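Local coordinates for protein poly A polymerase (Aquifex aeolicus, PDB 4WBY) that adds the terminal adenosine to the CC end of tRNA, using ATP and magnesium, and so completes the CCA tail, at residues A[18-23]-A[55-60]; A[33-38]-A[121-126]; A[48-53]-A[87-92]; A[151-156]-A[183-188]. All coordinates share one frame; numbering follows the deposited sequence. Where two conformers were deposited one is given.

Contact 1 of 4, residues A[18-23]-A[55-60]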
loop_
_atom_site.group_PDB
_atom_site.type_symbol
_atom_site.label_atom_id
_atom_site.label_comp_id
_atom_site.label_asym_id
_atom_site.label_seq_id
_atom_site.Cartn_x
_atom_site.Cartn_y
_atom_site.Cartn_z
ATOM N N GLN A 18 -21.213 23.023 -12.984
ATOM C CA GLN A 18 -22.464 23.771 -13.084
ATOM C C GLN A 18 -22.872 24.319 -11.723
ATOM O O GLN A 18 -23.223 25.498 -11.590
ATOM C CB GLN A 18 -23.563 22.884 -13.663
ATOM C CG GLN A 18 -23.330 22.485 -15.120
ATOM C CD GLN A 18 -24.119 21.240 -15.529
ATOM O OE1 GLN A 18 -24.822 20.637 -14.723
ATOM N NE2 GLN A 18 -23.980 20.843 -16.790
ATOM N N ILE A 19 -22.827 23.468 -10.704
ATOM C CA ILE A 19 -23.181 23.900 -9.361
ATOM C C ILE A 19 -22.196 24.963 -8.875
ATOM O O ILE A 19 -22.599 25.949 -8.263
ATOM C CB ILE A 19 -23.208 22.709 -8.376
ATOM C CG1 ILE A 19 -24.314 21.726 -8.773
ATOM C CG2 ILE A 19 -23.439 23.181 -6.951
ATOM C CD1 ILE A 19 -24.264 20.428 -8.006
ATOM N N ALA A 20 -20.908 24.771 -9.160
ATOM C CA ALA A 20 -19.913 25.768 -8.774
ATOM C C ALA A 20 -20.266 27.141 -9.350
ATOM O O ALA A 20 -20.251 28.148 -8.630
ATOM C CB ALA A 20 -18.515 25.340 -9.222
ATOM N N LYS A 21 -20.603 27.184 -10.636
ATOM C CA LYS A 21 -20.986 28.448 -11.257
ATOM C C LYS A 21 -22.213 29.055 -10.580
ATOM O O LYS A 21 -22.251 30.264 -10.335
ATOM C CB LYS A 21 -21.266 28.281 -12.751
ATOM C CG LYS A 21 -21.561 29.616 -13.444
ATOM C CD LYS A 21 -20.306 30.480 -13.474
ATOM C CE LYS A 21 -20.580 31.883 -13.963
ATOM N NZ LYS A 21 -21.332 32.672 -12.960
ATOM N N GLU A 22 -23.211 28.223 -10.272
ATOM C CA GLU A 22 -24.422 28.712 -9.609
ATOM C C GLU A 22 -24.095 29.370 -8.269
ATOM O O GLU A 22 -24.761 30.325 -7.853
ATOM C CB GLU A 22 -25.423 27.574 -9.390
ATOM C CG GLU A 22 -25.981 26.947 -10.660
ATOM C CD GLU A 22 -26.826 25.715 -10.376
ATOM O OE1 GLU A 22 -27.403 25.625 -9.272
ATOM O OE2 GLU A 22 -26.908 24.829 -11.255
ATOM N N MET A 23 -23.060 28.860 -7.606
ATOM C CA MET A 23 -22.634 29.365 -6.304
ATOM C C MET A 23 -21.562 30.449 -6.379
ATOM O O MET A 23 -21.121 30.967 -5.348
ATOM C CB MET A 23 -22.114 28.214 -5.453
ATOM C CG MET A 23 -23.148 27.159 -5.210
ATOM S SD MET A 23 -22.488 25.824 -4.226
ATOM C CE MET A 23 -24.020 24.982 -3.843
ATOM N N ILE A 55 -17.934 22.351 1.330
ATOM C CA ILE A 55 -18.984 21.620 2.025
ATOM C C ILE A 55 -20.358 21.978 1.466
ATOM O O ILE A 55 -21.191 21.098 1.243
ATOM C CB ILE A 55 -18.927 21.881 3.535
ATOM C CG1 ILE A 55 -17.630 21.286 4.093
ATOM C CG2 ILE A 55 -20.142 21.280 4.243
ATOM C CD1 ILE A 55 -17.398 21.536 5.575
ATOM N N GLU A 56 -20.600 23.255 1.196
ATOM C CA GLU A 56 -21.905 23.628 0.673
ATOM C C GLU A 56 -22.092 23.120 -0.759
ATOM O O GLU A 56 -23.195 22.735 -1.138
ATOM C CB GLU A 56 -22.116 25.139 0.764
ATOM C CG GLU A 56 -22.354 25.624 2.200
ATOM C CD GLU A 56 -23.486 24.879 2.924
ATOM O OE1 GLU A 56 -24.583 24.721 2.345
ATOM O OE2 GLU A 56 -23.276 24.456 4.083
ATOM N N LEU A 57 -21.019 23.080 -1.545
ATOM C CA LEU A 57 -21.126 22.519 -2.888
ATOM C C LEU A 57 -21.472 21.024 -2.800
ATOM O O LEU A 57 -22.370 20.536 -3.493
ATOM C CB LEU A 57 -19.828 22.734 -3.680
ATOM C CG LEU A 57 -19.890 22.429 -5.181
ATOM C CD1 LEU A 57 -18.813 23.206 -5.895
ATOM C CD2 LEU A 57 -19.729 20.950 -5.489
ATOM N N ALA A 58 -20.755 20.306 -1.943
ATOM C CA ALA A 58 -20.981 18.874 -1.752
ATOM C C ALA A 58 -22.397 18.594 -1.273
ATOM O O ALA A 58 -23.036 17.643 -1.727
ATOM C CB ALA A 58 -19.975 18.300 -0.754
ATOM N N LYS A 59 -22.882 19.406 -0.338
ATOM C CA LYS A 59 -24.216 19.182 0.206
ATOM C C LYS A 59 -25.283 19.354 -0.878
ATOM O O LYS A 59 -26.282 18.634 -0.896
ATOM C CB LYS A 59 -24.482 20.123 1.390
ATOM C CG LYS A 59 -23.741 19.713 2.660
ATOM C CD LYS A 59 -23.819 20.774 3.744
ATOM C CE LYS A 59 -25.235 21.034 4.199
ATOM N NZ LYS A 59 -25.237 22.011 5.329
ATOM N N GLU A 60 -25.070 20.299 -1.788
ATOM C CA GLU A 60 -26.036 20.511 -2.861
ATOM C C GLU A 60 -25.998 19.373 -3.881
ATOM O O GLU A 60 -27.041 18.904 -4.335
ATOM C CB GLU A 60 -25.791 21.855 -3.544
ATOM C CG GLU A 60 -26.679 22.113 -4.764
ATOM C CD GLU A 60 -28.169 22.169 -4.433
ATOM O OE1 GLU A 60 -28.528 22.359 -3.250
ATOM O OE2 GLU A 60 -28.987 22.026 -5.365
#
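Leu57 meets three residues of 18-23 by apolar contact, and such contacts carry the meeting of 18-23 with 55-60, where no hydrogen bond or salt bridge passes across. The short helical pieces run 10.2 Å apart at 124°. Ile19 reaches over with CG2, which stands anti to the backbone N (CG1 takes chi1 -64°) and touches Leu57 CG at 4.0 Å. Leu57 sends CD1 to the methyl of Ala20, with CB and CD1 4.0 Å apart.

Met23 adds the thioether contacts. Its chain is extended beyond CG (chi2 179°), which carries SD to 3.8 Å from Leu57 CA and sets the terminal methyl across the helix backbone: Met23 CE lies 3.6 Å from Glu56 O and equally close to Glu60 CB.

The charged ends lead away from the apolar contact. Glu60 gives only its aliphatic part, CB and CG, to Met23 and Ile19, while its carboxylate pairs with Arg63 and Arg64; Arg64 also binds Glu22, which may offset repulsion between the acids.

Shape and the burial of Ile19, Ala20 and Leu57 probably govern the fit on this flank of the head domain, with the Glu22-Arg64 salt bridge as a polar tie further along helix 54-65.

Contact 2 of 4, residues A[33-38]-A[121-126]. With SO4 (sulfate ion), chain D.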
loop_
_atom_site.group_PDB
_atom_site.type_symbol
_atom_site.label_atom_id
_atom_site.label_comp_id
_atom_site.label_asym_id
_atom_site.label_seq_id
_atom_site.Cartn_x
_atom_site.Cartn_y
_atom_site.Cartn_z
ATOM N N VAL A 33 -5.469 11.686 -8.186
ATOM C CA VAL A 33 -6.482 11.251 -9.146
ATOM C C VAL A 33 -6.146 11.750 -10.559
ATOM O O VAL A 33 -6.330 11.034 -11.545
ATOM C CB VAL A 33 -7.876 11.733 -8.729
ATOM C CG1 VAL A 33 -8.901 11.291 -9.749
ATOM C CG2 VAL A 33 -8.201 11.183 -7.349
ATOM N N VAL A 34 -5.613 12.964 -10.652
ATOM C CA VAL A 34 -5.229 13.505 -11.950
ATOM C C VAL A 34 -4.028 12.737 -12.490
ATOM O O VAL A 34 -3.993 12.387 -13.669
ATOM C CB VAL A 34 -4.914 15.020 -11.858
ATOM C CG1 VAL A 34 -4.396 15.544 -13.186
ATOM C CG2 VAL A 34 -6.170 15.795 -11.419
ATOM N N ARG A 35 -3.056 12.462 -11.623
ATOM C CA ARG A 35 -1.944 11.583 -11.978
ATOM C C ARG A 35 -2.465 10.264 -12.552
ATOM O O ARG A 35 -2.040 9.825 -13.628
ATOM C CB ARG A 35 -1.061 11.323 -10.754
ATOM C CG ARG A 35 0.106 10.363 -10.992
ATOM C CD ARG A 35 0.592 9.754 -9.675
ATOM N NE ARG A 35 -0.470 8.943 -9.072
ATOM C CZ ARG A 35 -0.832 8.967 -7.795
ATOM N NH1 ARG A 35 -0.207 9.756 -6.930
ATOM N NH2 ARG A 35 -1.817 8.171 -7.381
ATOM N N ASP A 36 -3.395 9.626 -11.846
ATOM C CA ASP A 36 -3.850 8.312 -12.273
ATOM C C ASP A 36 -4.645 8.368 -13.583
ATOM O O ASP A 36 -4.558 7.454 -14.400
ATOM C CB ASP A 36 -4.663 7.649 -11.157
ATOM C CG ASP A 36 -3.775 7.168 -10.014
ATOM O OD1 ASP A 36 -2.539 7.121 -10.213
ATOM O OD2 ASP A 36 -4.297 6.848 -8.928
ATOM N N ILE A 37 -5.399 9.442 -13.804
ATOM C CA ILE A 37 -6.060 9.625 -15.091
ATOM C C ILE A 37 -5.017 9.738 -16.206
ATOM O O ILE A 37 -5.148 9.115 -17.263
ATOM C CB ILE A 37 -6.973 10.862 -15.084
ATOM C CG1 ILE A 37 -8.192 10.606 -14.195
ATOM C CG2 ILE A 37 -7.403 11.237 -16.498
ATOM C CD1 ILE A 37 -9.020 11.846 -13.933
ATOM N N LEU A 38 -3.964 10.513 -15.965
ATOM C CA LEU A 38 -2.888 10.637 -16.959
ATOM C C LEU A 38 -2.134 9.324 -17.161
ATOM O O LEU A 38 -1.565 9.105 -18.227
ATOM C CB LEU A 38 -1.907 11.740 -16.562
ATOM C CG LEU A 38 -2.486 13.149 -16.687
ATOM C CD1 LEU A 38 -1.590 14.162 -15.968
ATOM C CD2 LEU A 38 -2.661 13.530 -18.154
ATOM N N THR A 121 5.680 16.919 -7.954
ATOM C CA THR A 121 5.076 17.628 -9.076
ATOM C C THR A 121 4.017 16.790 -9.786
ATOM O O THR A 121 3.008 17.329 -10.245
ATOM C CB THR A 121 6.122 18.086 -10.104
ATOM O OG1 THR A 121 6.823 16.950 -10.615
ATOM C CG2 THR A 121 7.121 19.066 -9.471
ATOM N N ILE A 122 4.217 15.478 -9.861
ATOM C CA ILE A 122 3.258 14.653 -10.583
ATOM C C ILE A 122 1.947 14.515 -9.809
ATOM O O ILE A 122 0.945 14.079 -10.374
ATOM C CB ILE A 122 3.820 13.253 -10.916
ATOM C CG1 ILE A 122 4.148 12.462 -9.643
ATOM C CG2 ILE A 122 5.015 13.362 -11.875
ATOM C CD1 ILE A 122 4.480 10.993 -9.900
ATOM N N ASN A 123 1.959 14.905 -8.532
ATOM C CA ASN A 123 0.766 14.878 -7.681
ATOM C C ASN A 123 0.145 16.252 -7.462
ATOM O O ASN A 123 -0.780 16.406 -6.650
ATOM C CB ASN A 123 1.100 14.267 -6.315
ATOM C CG ASN A 123 1.532 12.829 -6.414
ATOM O OD1 ASN A 123 1.207 12.132 -7.377
ATOM N ND2 ASN A 123 2.274 12.364 -5.408
ATOM N N ALA A 124 0.641 17.247 -8.187
ATOM C CA ALA A 124 0.259 18.623 -7.924
ATOM C C ALA A 124 -0.443 19.261 -9.119
ATOM O O ALA A 124 -0.417 20.475 -9.283
ATOM C CB ALA A 124 1.482 19.440 -7.530
ATOM N N MET A 125 -1.087 18.442 -9.940
ATOM C CA MET A 125 -1.859 18.950 -11.072
ATOM C C MET A 125 -3.352 18.941 -10.801
ATOM O O MET A 125 -3.827 18.295 -9.862
ATOM C CB MET A 125 -1.552 18.143 -12.330
ATOM C CG MET A 125 -0.108 18.348 -12.783
ATOM S SD MET A 125 0.364 17.378 -14.226
ATOM C CE MET A 125 0.535 15.761 -13.489
ATOM N N ALA A 126 -4.090 19.666 -11.633
ATOM C CA ALA A 126 -5.540 19.737 -11.509
ATOM C C ALA A 126 -6.191 19.690 -12.884
ATOM O O ALA A 126 -5.550 19.976 -13.900
ATOM C CB ALA A 126 -5.952 21.005 -10.776
HETATM S S SO4 D . -1.957 7.860 -3.588
HETATM O O1 SO4 D . -1.914 9.126 -4.344
HETATM O O2 SO4 D . -1.711 6.770 -4.527
HETATM O O3 SO4 D . -0.960 7.846 -2.518
HETATM O O4 SO4 D . -3.296 7.708 -3.028
#
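Asn123 OD1 accepts a hydrogen bond from Arg35 NH1 at 2.8 Å, the donor standing above the amide carbonyl plane and the N-H...O angle a moderate 146°. The guanidinium and amide planes are turned 76° apart. Asn123 ND2 is bonded to Asp119, which fixes which end of the amide faces the arginine.

The rest of the guanidinium is held too. Arg35 NE gives a bond to Asp36 OD1 at 3.0 Å, part of a salt bridge, and NH1 and NH2 both reach sulfate O1, each at 3.2 Å. Arg172 and Arg176 bind the same sulfate, which would probably ease the repulsion between Arg176 and Arg35. A leucine in place of Arg35 would probably leave Asp36 and Asn123 OD1 without their cationic mate and weaken the grip on the anion.

Beneath, the packing is apolar: Val34 CG1 lies 3.9 Å from Met125 CB, and Leu38 CD1 lies 3.6 Å from Met125 CE, the methionine chain bending at its last torsion (chi3 -75°).

Val34, Arg35, Asn123, Arg172 and Arg176 belong to the ATP site, and the sulfate, likely from the crystallisation liquor, probably marks where an anionic group of the nucleotide could sit in this nucleotidyltransferase head domain.

Contact 3 of 4, residues A[48-53]-A[87-92]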
loop_
_atom_site.group_PDB
_atom_site.type_symbol
_atom_site.label_atom_id
_atom_site.label_comp_id
_atom_site.label_asym_id
_atom_site.label_seq_id
_atom_site.Cartn_x
_atom_site.Cartn_y
_atom_site.Cartn_z
ATOM N N PHE A 48 -11.959 16.545 -5.366
ATOM C CA PHE A 48 -12.147 17.902 -5.874
ATOM C C PHE A 48 -11.622 18.934 -4.903
ATOM O O PHE A 48 -11.744 18.765 -3.687
ATOM C CB PHE A 48 -13.627 18.217 -6.118
ATOM C CG PHE A 48 -14.258 17.449 -7.232
ATOM C CD1 PHE A 48 -14.844 16.215 -6.998
ATOM C CD2 PHE A 48 -14.328 17.990 -8.511
ATOM C CE1 PHE A 48 -15.459 15.510 -8.025
ATOM C CE2 PHE A 48 -14.947 17.290 -9.538
ATOM C CZ PHE A 48 -15.518 16.051 -9.292
ATOM N N VAL A 49 -11.087 20.026 -5.442
ATOM C CA VAL A 49 -10.797 21.207 -4.645
ATOM C C VAL A 49 -11.708 22.321 -5.126
ATOM O O VAL A 49 -11.918 22.502 -6.335
ATOM C CB VAL A 49 -9.309 21.627 -4.724
ATOM C CG1 VAL A 49 -9.101 23.067 -4.234
ATOM C CG2 VAL A 49 -8.466 20.679 -3.903
ATOM N N VAL A 50 -12.275 23.045 -4.170
ATOM C CA VAL A 50 -13.180 24.139 -4.461
ATOM C C VAL A 50 -12.562 25.434 -3.977
ATOM O O VAL A 50 -12.092 25.510 -2.844
ATOM C CB VAL A 50 -14.552 23.925 -3.786
ATOM C CG1 VAL A 50 -15.526 25.082 -4.101
ATOM C CG2 VAL A 50 -15.139 22.573 -4.201
ATOM N N GLU A 51 -12.536 26.443 -4.837
ATOM C CA GLU A 51 -12.176 27.778 -4.395
ATOM C C GLU A 51 -13.447 28.386 -3.837
ATOM O O GLU A 51 -14.245 28.960 -4.575
ATOM C CB GLU A 51 -11.590 28.610 -5.539
ATOM C CG GLU A 51 -10.171 28.175 -5.936
ATOM C CD GLU A 51 -9.660 28.841 -7.209
ATOM O OE1 GLU A 51 -10.447 29.046 -8.147
ATOM O OE2 GLU A 51 -8.458 29.164 -7.274
ATOM N N GLY A 52 -13.640 28.220 -2.530
ATOM C CA GLY A 52 -14.884 28.577 -1.879
ATOM C C GLY A 52 -15.365 27.445 -0.990
ATOM O O GLY A 52 -14.609 26.528 -0.678
ATOM N N ASN A 53 -16.627 27.507 -0.581
ATOM C CA ASN A 53 -17.151 26.567 0.401
ATOM C C ASN A 53 -17.447 25.181 -0.181
ATOM O O ASN A 53 -18.540 24.930 -0.701
ATOM C CB ASN A 53 -18.408 27.150 1.049
ATOM C CG ASN A 53 -18.798 26.421 2.319
ATOM O OD1 ASN A 53 -18.607 25.213 2.433
ATOM N ND2 ASN A 53 -19.345 27.154 3.283
ATOM N N LEU A 87 -16.560 10.382 -3.710
ATOM C CA LEU A 87 -16.192 11.768 -3.945
ATOM C C LEU A 87 -15.728 12.473 -2.676
ATOM O O LEU A 87 -16.328 12.332 -1.605
ATOM C CB LEU A 87 -17.376 12.531 -4.546
ATOM C CG LEU A 87 -18.042 11.891 -5.764
ATOM C CD1 LEU A 87 -19.291 12.677 -6.128
ATOM C CD2 LEU A 87 -17.082 11.794 -6.949
ATOM N N GLU A 88 -14.660 13.247 -2.806
ATOM C CA GLU A 88 -14.222 14.138 -1.746
ATOM C C GLU A 88 -14.195 15.559 -2.282
ATOM O O GLU A 88 -13.724 15.790 -3.396
ATOM C CB GLU A 88 -12.838 13.753 -1.229
ATOM C CG GLU A 88 -12.265 14.790 -0.282
ATOM C CD GLU A 88 -10.817 14.534 0.058
ATOM O OE1 GLU A 88 -10.547 13.517 0.730
ATOM O OE2 GLU A 88 -9.951 15.346 -0.346
ATOM N N PHE A 89 -14.700 16.499 -1.487
ATOM C CA PHE A 89 -14.657 17.917 -1.808
ATOM C C PHE A 89 -13.911 18.649 -0.709
ATOM O O PHE A 89 -14.273 18.542 0.460
ATOM C CB PHE A 89 -16.071 18.485 -1.963
ATOM C CG PHE A 89 -16.788 17.961 -3.158
ATOM C CD1 PHE A 89 -17.467 16.755 -3.102
ATOM C CD2 PHE A 89 -16.756 18.655 -4.355
ATOM C CE1 PHE A 89 -18.111 16.265 -4.217
ATOM C CE2 PHE A 89 -17.393 18.163 -5.473
ATOM C CZ PHE A 89 -18.075 16.975 -5.402
ATOM N N ALA A 90 -12.872 19.384 -1.079
ATOM C CA ALA A 90 -12.056 20.098 -0.109
ATOM C C ALA A 90 -11.948 21.560 -0.487
ATOM O O ALA A 90 -11.845 21.901 -1.654
ATOM C CB ALA A 90 -10.660 19.476 0.003
ATOM N N THR A 91 -12.004 22.419 0.515
ATOM C CA THR A 91 -11.789 23.841 0.320
ATOM C C THR A 91 -10.304 24.083 0.047
ATOM O O THR A 91 -9.448 23.536 0.743
ATOM C CB THR A 91 -12.261 24.629 1.561
ATOM O OG1 THR A 91 -13.658 24.380 1.783
ATOM C CG2 THR A 91 -12.034 26.124 1.392
ATOM N N ALA A 92 -9.994 24.887 -0.967
ATOM C CA ALA A 92 -8.599 25.257 -1.252
ATOM C C ALA A 92 -7.950 25.868 -0.020
ATOM O O ALA A 92 -8.529 26.755 0.596
ATOM C CB ALA A 92 -8.530 26.240 -2.420
HETATM O O HOH W 1 -9.740 17.027 -2.490
HETATM O O HOH W 2 -11.012 28.305 -0.723
#
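Phe48 and Phe89 lie side by side on one face of the sheet, pointing the same way, their ring planes only 4° apart. Slid past each other, the rings barely overlap: with centroids 4.8 Å apart, Phe48 CD1 sits over one face of the Phe89 ring, 3.6 Å from CE2. Both side chains place CG anti to the carbonyl carbon (chi1 -68° in each); this match in paired residues of parallel strands, with near-equal chi2, lays the rings nearly parallel. Leu87 CD2 borders the Phe48 ring at its edge, and Val50 CG2 that of Phe89.

The opposite face carries Val49 and Ala90, and Val49 CG1 meets Ala92 CB at 3.7 Å. Four backbone bonds underlie this register, from Phe48 N to Glu88 O at 2.8 Å through to Ala92 N to Val50 O at 2.9 Å. One water donates to both Phe48 O and Glu88 OE2, tying that carboxylate to the backbone near Asp47, an inferred magnesium ligand.

Gly52 O lies against Thr91 CG2, and Asn53 caps the N-terminus of helix 54-65 through Glu56 N. That helix covers the phenylalanine face with Leu57, Ala58 and Leu61, while strands 26-30 and 77-82 flank the pair in the mixed sheet of the nucleotidyltransferase head domain.

Contact 4 of 4, residues A[151-156]-A[183-188]. With GOL (glycerol), chain G.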
loop_
_atom_site.group_PDB
_atom_site.type_symbol
_atom_site.label_atom_id
_atom_site.label_comp_id
_atom_site.label_asym_id
_atom_site.label_seq_id
_atom_site.Cartn_x
_atom_site.Cartn_y
_atom_site.Cartn_z
ATOM N N VAL A 151 10.233 11.221 -13.376
ATOM C CA VAL A 151 10.940 11.875 -12.288
ATOM C C VAL A 151 10.027 12.193 -11.105
ATOM O O VAL A 151 8.939 12.756 -11.274
ATOM C CB VAL A 151 11.599 13.194 -12.785
ATOM C CG1 VAL A 151 12.068 14.042 -11.612
ATOM C CG2 VAL A 151 12.755 12.874 -13.741
ATOM N N ILE A 152 10.483 11.824 -9.910
ATOM C CA ILE A 152 9.892 12.281 -8.652
ATOM C C ILE A 152 10.634 13.539 -8.188
ATOM O O ILE A 152 11.834 13.501 -7.910
ATOM C CB ILE A 152 9.955 11.194 -7.555
ATOM C CG1 ILE A 152 9.213 9.925 -7.999
ATOM C CG2 ILE A 152 9.399 11.713 -6.235
ATOM C CD1 ILE A 152 7.734 10.118 -8.317
ATOM N N ARG A 153 9.908 14.646 -8.093
ATOM C CA ARG A 153 10.475 15.954 -7.797
ATOM C C ARG A 153 9.620 16.676 -6.772
ATOM O O ARG A 153 8.404 16.789 -6.959
ATOM C CB ARG A 153 10.550 16.795 -9.078
ATOM C CG ARG A 153 11.308 18.092 -8.919
ATOM C CD ARG A 153 11.123 19.013 -10.109
ATOM N NE ARG A 153 11.431 18.338 -11.367
ATOM C CZ ARG A 153 12.645 18.215 -11.888
ATOM N NH1 ARG A 153 13.704 18.738 -11.268
ATOM N NH2 ARG A 153 12.794 17.563 -13.035
ATOM N N VAL A 154 10.235 17.182 -5.701
ATOM C CA VAL A 154 9.484 17.995 -4.746
ATOM C C VAL A 154 9.117 19.366 -5.344
ATOM O O VAL A 154 9.712 19.817 -6.330
ATOM C CB VAL A 154 10.260 18.194 -3.417
ATOM C CG1 VAL A 154 10.389 16.864 -2.673
ATOM C CG2 VAL A 154 11.619 18.860 -3.661
ATOM N N LEU A 155 8.143 20.023 -4.727
ATOM C CA LEU A 155 7.627 21.303 -5.218
ATOM C C LEU A 155 8.465 22.505 -4.800
ATOM O O LEU A 155 8.382 23.575 -5.419
ATOM C CB LEU A 155 6.184 21.504 -4.742
ATOM C CG LEU A 155 5.199 20.356 -5.000
ATOM C CD1 LEU A 155 3.774 20.795 -4.727
ATOM C CD2 LEU A 155 5.317 19.836 -6.405
ATOM N N HIS A 156 9.229 22.330 -3.727
ATOM C CA HIS A 156 10.067 23.386 -3.174
ATOM C C HIS A 156 11.198 22.720 -2.408
ATOM O O HIS A 156 11.015 21.627 -1.871
ATOM C CB HIS A 156 9.232 24.268 -2.230
ATOM C CG HIS A 156 9.988 25.409 -1.615
ATOM N ND1 HIS A 156 10.924 25.239 -0.615
ATOM C CD2 HIS A 156 9.939 26.740 -1.860
ATOM C CE1 HIS A 156 11.422 26.416 -0.278
ATOM N NE2 HIS A 156 10.844 27.342 -1.022
ATOM N N ARG A 183 17.655 15.023 -9.601
ATOM C CA ARG A 183 18.982 15.165 -9.016
ATOM C C ARG A 183 18.951 15.985 -7.730
ATOM O O ARG A 183 19.512 15.564 -6.715
ATOM C CB ARG A 183 19.941 15.787 -10.030
ATOM C CG ARG A 183 20.182 14.891 -11.226
ATOM C CD ARG A 183 21.026 15.586 -12.287
ATOM N NE ARG A 183 20.880 14.950 -13.593
ATOM C CZ ARG A 183 20.113 15.424 -14.569
ATOM N NH1 ARG A 183 19.429 16.546 -14.389
ATOM N NH2 ARG A 183 20.035 14.782 -15.728
ATOM N N SER A 184 18.281 17.135 -7.747
ATOM C CA SER A 184 18.234 17.947 -6.532
ATOM C C SER A 184 17.344 17.304 -5.468
ATOM O O SER A 184 17.657 17.367 -4.283
ATOM C CB SER A 184 17.754 19.368 -6.823
ATOM O OG SER A 184 16.458 19.372 -7.379
ATOM N N THR A 185 16.241 16.692 -5.883
ATOM C CA THR A 185 15.369 16.009 -4.924
ATOM C C THR A 185 16.131 14.894 -4.201
ATOM O O THR A 185 15.978 14.716 -2.988
ATOM C CB THR A 185 14.111 15.454 -5.620
ATOM O OG1 THR A 185 13.302 16.559 -6.044
ATOM C CG2 THR A 185 13.276 14.575 -4.683
ATOM N N GLU A 186 16.959 14.156 -4.937
ATOM C CA GLU A 186 17.787 13.126 -4.313
ATOM C C GLU A 186 18.759 13.721 -3.289
ATOM O O GLU A 186 18.931 13.172 -2.198
ATOM C CB GLU A 186 18.570 12.338 -5.366
ATOM C CG GLU A 186 19.345 11.163 -4.754
ATOM C CD GLU A 186 20.167 10.397 -5.761
ATOM O OE1 GLU A 186 20.808 11.039 -6.616
ATOM O OE2 GLU A 186 20.179 9.149 -5.693
ATOM N N LYS A 187 19.402 14.831 -3.637
ATOM C CA LYS A 187 20.308 15.490 -2.696
ATOM C C LYS A 187 19.560 15.892 -1.439
ATOM O O LYS A 187 20.053 15.718 -0.319
ATOM C CB LYS A 187 20.954 16.727 -3.317
ATOM C CG LYS A 187 21.939 16.440 -4.406
ATOM C CD LYS A 187 22.505 17.733 -4.964
ATOM C CE LYS A 187 23.335 17.446 -6.204
ATOM N NZ LYS A 187 23.818 18.694 -6.849
ATOM N N LEU A 188 18.376 16.463 -1.629
ATOM C CA LEU A 188 17.585 16.928 -0.495
ATOM C C LEU A 188 17.159 15.766 0.388
ATOM O O LEU A 188 17.153 15.881 1.610
ATOM C CB LEU A 188 16.357 17.696 -0.983
ATOM C CG LEU A 188 16.672 19.028 -1.665
ATOM C CD1 LEU A 188 15.446 19.540 -2.417
ATOM C CD2 LEU A 188 17.149 20.045 -0.637
HETATM C C1 GOL G . 17.042 16.494 -12.219
HETATM O O1 GOL G . 16.231 16.605 -13.368
HETATM C C2 GOL G . 17.258 17.943 -11.798
HETATM O O2 GOL G . 16.328 18.679 -12.549
HETATM C C3 GOL G . 16.949 18.212 -10.333
HETATM O O3 GOL G . 16.971 19.618 -10.213
#
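Segment 151-156 runs on from its short strand extended through Arg153 and Val154 and passes the first turn of helix 183-194, coming nearest where Arg153 CA and Thr185 CA are 5.7 Å apart. There Thr185 turns its hydroxyl to the passing backbone: Val154 N donates to Thr185 OG1 at 3.1 Å, with an N-H...O angle of 158°. OG1 stands anti to the carbonyl carbon of Thr185 (chi1 -68°), which sets it before this N-H and leaves CG2 to rest 3.7 Å from Ile152 O. A valine at Thr185 would probably keep much of the packing but leave the Val154 N-H without this acceptor.

Val154 adds an apolar contact one turn on, its CG2 lying 4.1 Å from Leu188 CD1; Phe160 of helix 159-162 touches Val154, Thr185 and Leu188 together.

Beside this bond, Arg153 and Ser184 both bind one glycerol, probably from the crystallisation liquor. Arg153 NH1 bonds to glycerol O2 at 2.9 Å almost straight (172°), and Ser184 OG pairs with glycerol O3, also at 2.9 Å. The guanidinium is anchored by a salt bridge from NE to Asp146.

The contact thus joins helix 183-194 to chain leaving the parallel strand pair 151-152 and 180-181, and its one hydrogen bond, which satisfies a backbone N-H, is likely to contribute to where they cross.

This chain is the C-terminal part of a longer protein and includes its nucleotidyltransferase head domain. Contacts 1 and 3 form one layered unit there: their centres are 10 Å apart, and Leu57 CD2 packs 3.6 Å from Phe89 CE2. Contact 2, about 16 Å from contact 3 between centres, holds ATP-site residues; contact 3 approaches that site through Val49, next to Arg118. Contact 4 joins contact 2 directly, through a probable hydrogen bond from Thr121 N to Arg153 O at 2.9 Å and through Ile122 against Ile152, which also packs on the ATP-site residue Ala170. Contact 1 stands apart from that site, its centre about 23 Å from that of contact 2.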